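Local coordinates for ribonucleoside-diphosphate reductase, alpha chain (Actinobacillus ureae ATCC 25976, PDB 6DQX), which probably reduces ribonucleoside diphosphates to deoxyribonucleotides, as the catalytic alpha subunit of a class Id ribonucleotide reductase, at residues Asn373-Lys378 and Gln511-Ile516. Sequence-based numbering, arbitrary orientation.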
loop_
_atom_site.group_PDB
_atom_site.type_symbol
_atom_site.label_atom_id
_atom_site.label_comp_id
_atom_site.label_asym_id
_atom_site.label_seq_id
_atom_site.Cartn_x
_atom_site.Cartn_y
_atom_site.Cartn_z
ATOM N N ASN A 373 -45.040 -7.935 3.793
ATOM C CA ASN A 373 -43.715 -7.283 4.056
ATOM C C ASN A 373 -43.694 -6.859 5.527
ATOM O O ASN A 373 -42.762 -7.166 6.266
ATOM C CB ASN A 373 -43.563 -6.088 3.122
ATOM C CG ASN A 373 -42.147 -5.571 3.015
ATOM O OD1 ASN A 373 -41.198 -6.341 3.016
ATOM N ND2 ASN A 373 -42.008 -4.259 2.911
ATOM N N ASN A 374 -44.763 -6.177 5.967
ATOM C CA ASN A 374 -44.859 -5.769 7.344
ATOM C C ASN A 374 -44.829 -6.949 8.313
ATOM O O ASN A 374 -44.124 -6.910 9.330
ATOM C CB ASN A 374 -46.141 -4.947 7.576
ATOM C CG ASN A 374 -46.220 -4.405 8.976
ATOM O OD1 ASN A 374 -45.491 -3.473 9.319
ATOM N ND2 ASN A 374 -47.139 -4.949 9.789
ATOM N N LEU A 375 -45.614 -7.983 8.013
ATOM C CA LEU A 375 -45.735 -9.159 8.867
ATOM C C LEU A 375 -44.392 -9.874 9.020
ATOM O O LEU A 375 -43.962 -10.183 10.119
ATOM C CB LEU A 375 -46.752 -10.137 8.272
ATOM C CG LEU A 375 -46.882 -11.466 9.013
ATOM C CD1 LEU A 375 -47.320 -11.253 10.465
ATOM C CD2 LEU A 375 -47.830 -12.358 8.254
ATOM N N ILE A 376 -43.765 -10.148 7.896
ATOM C CA ILE A 376 -42.504 -10.900 7.901
ATOM C C ILE A 376 -41.411 -10.183 8.676
ATOM O O ILE A 376 -40.768 -10.773 9.581
ATOM C CB ILE A 376 -42.059 -11.209 6.459
ATOM C CG1 ILE A 376 -42.976 -12.310 5.902
ATOM C CG2 ILE A 376 -40.594 -11.642 6.408
ATOM C CD1 ILE A 376 -42.762 -12.652 4.448
ATOM N N PHE A 377 -41.217 -8.912 8.358
ATOM C CA PHE A 377 -40.100 -8.174 8.975
ATOM C C PHE A 377 -40.357 -7.801 10.426
ATOM O O PHE A 377 -39.443 -7.807 11.219
ATOM C CB PHE A 377 -39.677 -7.048 8.073
ATOM C CG PHE A 377 -38.985 -7.562 6.854
ATOM C CD1 PHE A 377 -37.633 -7.918 6.907
ATOM C CD2 PHE A 377 -39.673 -7.775 5.696
ATOM C CE1 PHE A 377 -37.019 -8.427 5.788
ATOM C CE2 PHE A 377 -39.079 -8.314 4.591
ATOM C CZ PHE A 377 -37.725 -8.616 4.632
ATOM N N LYS A 378 -41.627 -7.590 10.790
ATOM C CA LYS A 378 -41.986 -7.436 12.188
ATOM C C LYS A 378 -41.677 -8.696 12.990
ATOM O O LYS A 378 -41.161 -8.627 14.131
ATOM C CB LYS A 378 -43.470 -7.022 12.333
ATOM C CG LYS A 378 -43.893 -6.731 13.785
ATOM C CD LYS A 378 -45.335 -6.195 13.829
ATOM C CE LYS A 378 -45.700 -5.690 15.219
ATOM N NZ LYS A 378 -46.075 -6.811 16.122
ATOM N N GLN A 511 -40.826 0.737 3.920
ATOM C CA GLN A 511 -41.769 0.134 4.846
ATOM C C GLN A 511 -41.114 -0.817 5.826
ATOM O O GLN A 511 -41.392 -0.738 7.021
ATOM C CB GLN A 511 -42.894 -0.559 4.096
ATOM C CG GLN A 511 -43.941 -1.202 4.991
ATOM C CD GLN A 511 -44.859 -2.180 4.259
ATOM O OE1 GLN A 511 -44.511 -2.746 3.213
ATOM N NE2 GLN A 511 -46.060 -2.373 4.818
ATOM N N ARG A 512 -40.246 -1.723 5.333
ATOM C CA ARG A 512 -39.604 -2.686 6.212
ATOM C C ARG A 512 -38.426 -2.111 7.033
ATOM O O ARG A 512 -38.051 -2.710 8.038
ATOM C CB ARG A 512 -39.200 -3.954 5.448
ATOM C CG ARG A 512 -37.981 -3.808 4.522
ATOM C CD ARG A 512 -37.615 -5.143 3.883
ATOM N NE ARG A 512 -38.475 -5.497 2.776
ATOM C CZ ARG A 512 -38.313 -5.136 1.501
ATOM N NH1 ARG A 512 -37.297 -4.387 1.086
ATOM N NH2 ARG A 512 -39.179 -5.542 0.604
ATOM N N GLN A 513 -37.901 -0.952 6.637
ATOM C CA GLN A 513 -36.755 -0.354 7.324
ATOM C C GLN A 513 -36.979 -0.139 8.807
ATOM O O GLN A 513 -36.026 -0.272 9.578
ATOM C CB GLN A 513 -36.294 0.933 6.665
ATOM C CG GLN A 513 -34.947 1.473 7.160
ATOM C CD GLN A 513 -33.814 0.462 7.028
ATOM O OE1 GLN A 513 -33.391 0.140 5.927
ATOM N NE2 GLN A 513 -33.343 -0.063 8.166
ATOM N N LYS A 514 -38.217 0.147 9.230
ATOM C CA LYS A 514 -38.463 0.340 10.659
ATOM C C LYS A 514 -38.192 -0.900 11.503
ATOM O O LYS A 514 -37.967 -0.788 12.723
ATOM C CB LYS A 514 -39.882 0.870 10.938
ATOM C CG LYS A 514 -40.998 -0.142 10.754
ATOM C CD LYS A 514 -42.364 0.496 10.997
ATOM C CE LYS A 514 -42.795 1.365 9.829
ATOM N NZ LYS A 514 -43.100 0.589 8.600
ATOM N N TYR A 515 -38.199 -2.082 10.874
ATOM C CA TYR A 515 -37.929 -3.337 11.557
ATOM C C TYR A 515 -36.492 -3.851 11.437
ATOM O O TYR A 515 -36.206 -4.948 11.908
ATOM C CB TYR A 515 -38.835 -4.409 10.975
ATOM C CG TYR A 515 -40.283 -4.059 11.100
ATOM C CD1 TYR A 515 -40.848 -3.903 12.347
ATOM C CD2 TYR A 515 -41.083 -3.874 9.978
ATOM C CE1 TYR A 515 -42.202 -3.568 12.489
ATOM C CE2 TYR A 515 -42.435 -3.520 10.111
ATOM C CZ TYR A 515 -42.976 -3.408 11.365
ATOM O OH TYR A 515 -44.314 -3.067 11.519
ATOM N N ILE A 516 -35.612 -3.070 10.813
ATOM C CA ILE A 516 -34.240 -3.523 10.476
ATOM C C ILE A 516 -33.280 -2.518 11.087
ATOM O O ILE A 516 -33.283 -1.326 10.738
ATOM C CB ILE A 516 -34.045 -3.598 8.940
ATOM C CG1 ILE A 516 -34.943 -4.681 8.326
ATOM C CG2 ILE A 516 -32.572 -3.884 8.589
ATOM C CD1 ILE A 516 -35.101 -4.561 6.819
HETATM O O HOH W 1 -45.090 -1.038 8.460
#
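The amide of Asn373 bridges Arg512 and Gln511, a role that suits a side chain carrying both an acceptor and a donor. Its OD1 receives NE of Arg512 at 2.9 Å, in the carbonyl plane on a lone pair, with a weak second bond from NH2; its ND2 gives a nearly straight bond (168°) to OE1 of Gln511, lying above the Gln511 carbonyl plane, off its lone pairs, and also bonds Gln508 O. The extended Gln511 chain carries its amide past Asn373, letting NE2 hydrogen-bond to Met370 O on the same helix. The hydroxyl of Tyr515 donates to OD1 of Asn374 at 2.5 Å; a water donates to the same oxygen and accepts from Lys514 NZ, which also donates to Gln511 O.

These bonds join helix 367-395 to the C-terminal part of helix 502-513 and the type I turn Gln513-Ile516, within the ribonucleotide reductase barrel domain.

Phe377 offers a buried flat ring to the arginine stem: Arg512 CD makes a CH-pi contact over one face, 3.6 Å from the centroid. Phe377 CB also packs on Tyr515 CD2. Lys378 CB makes a longer, more tilted CH-pi contact with Tyr515, whose ring packs on the helix yet carries a hydroxyl to Asn374.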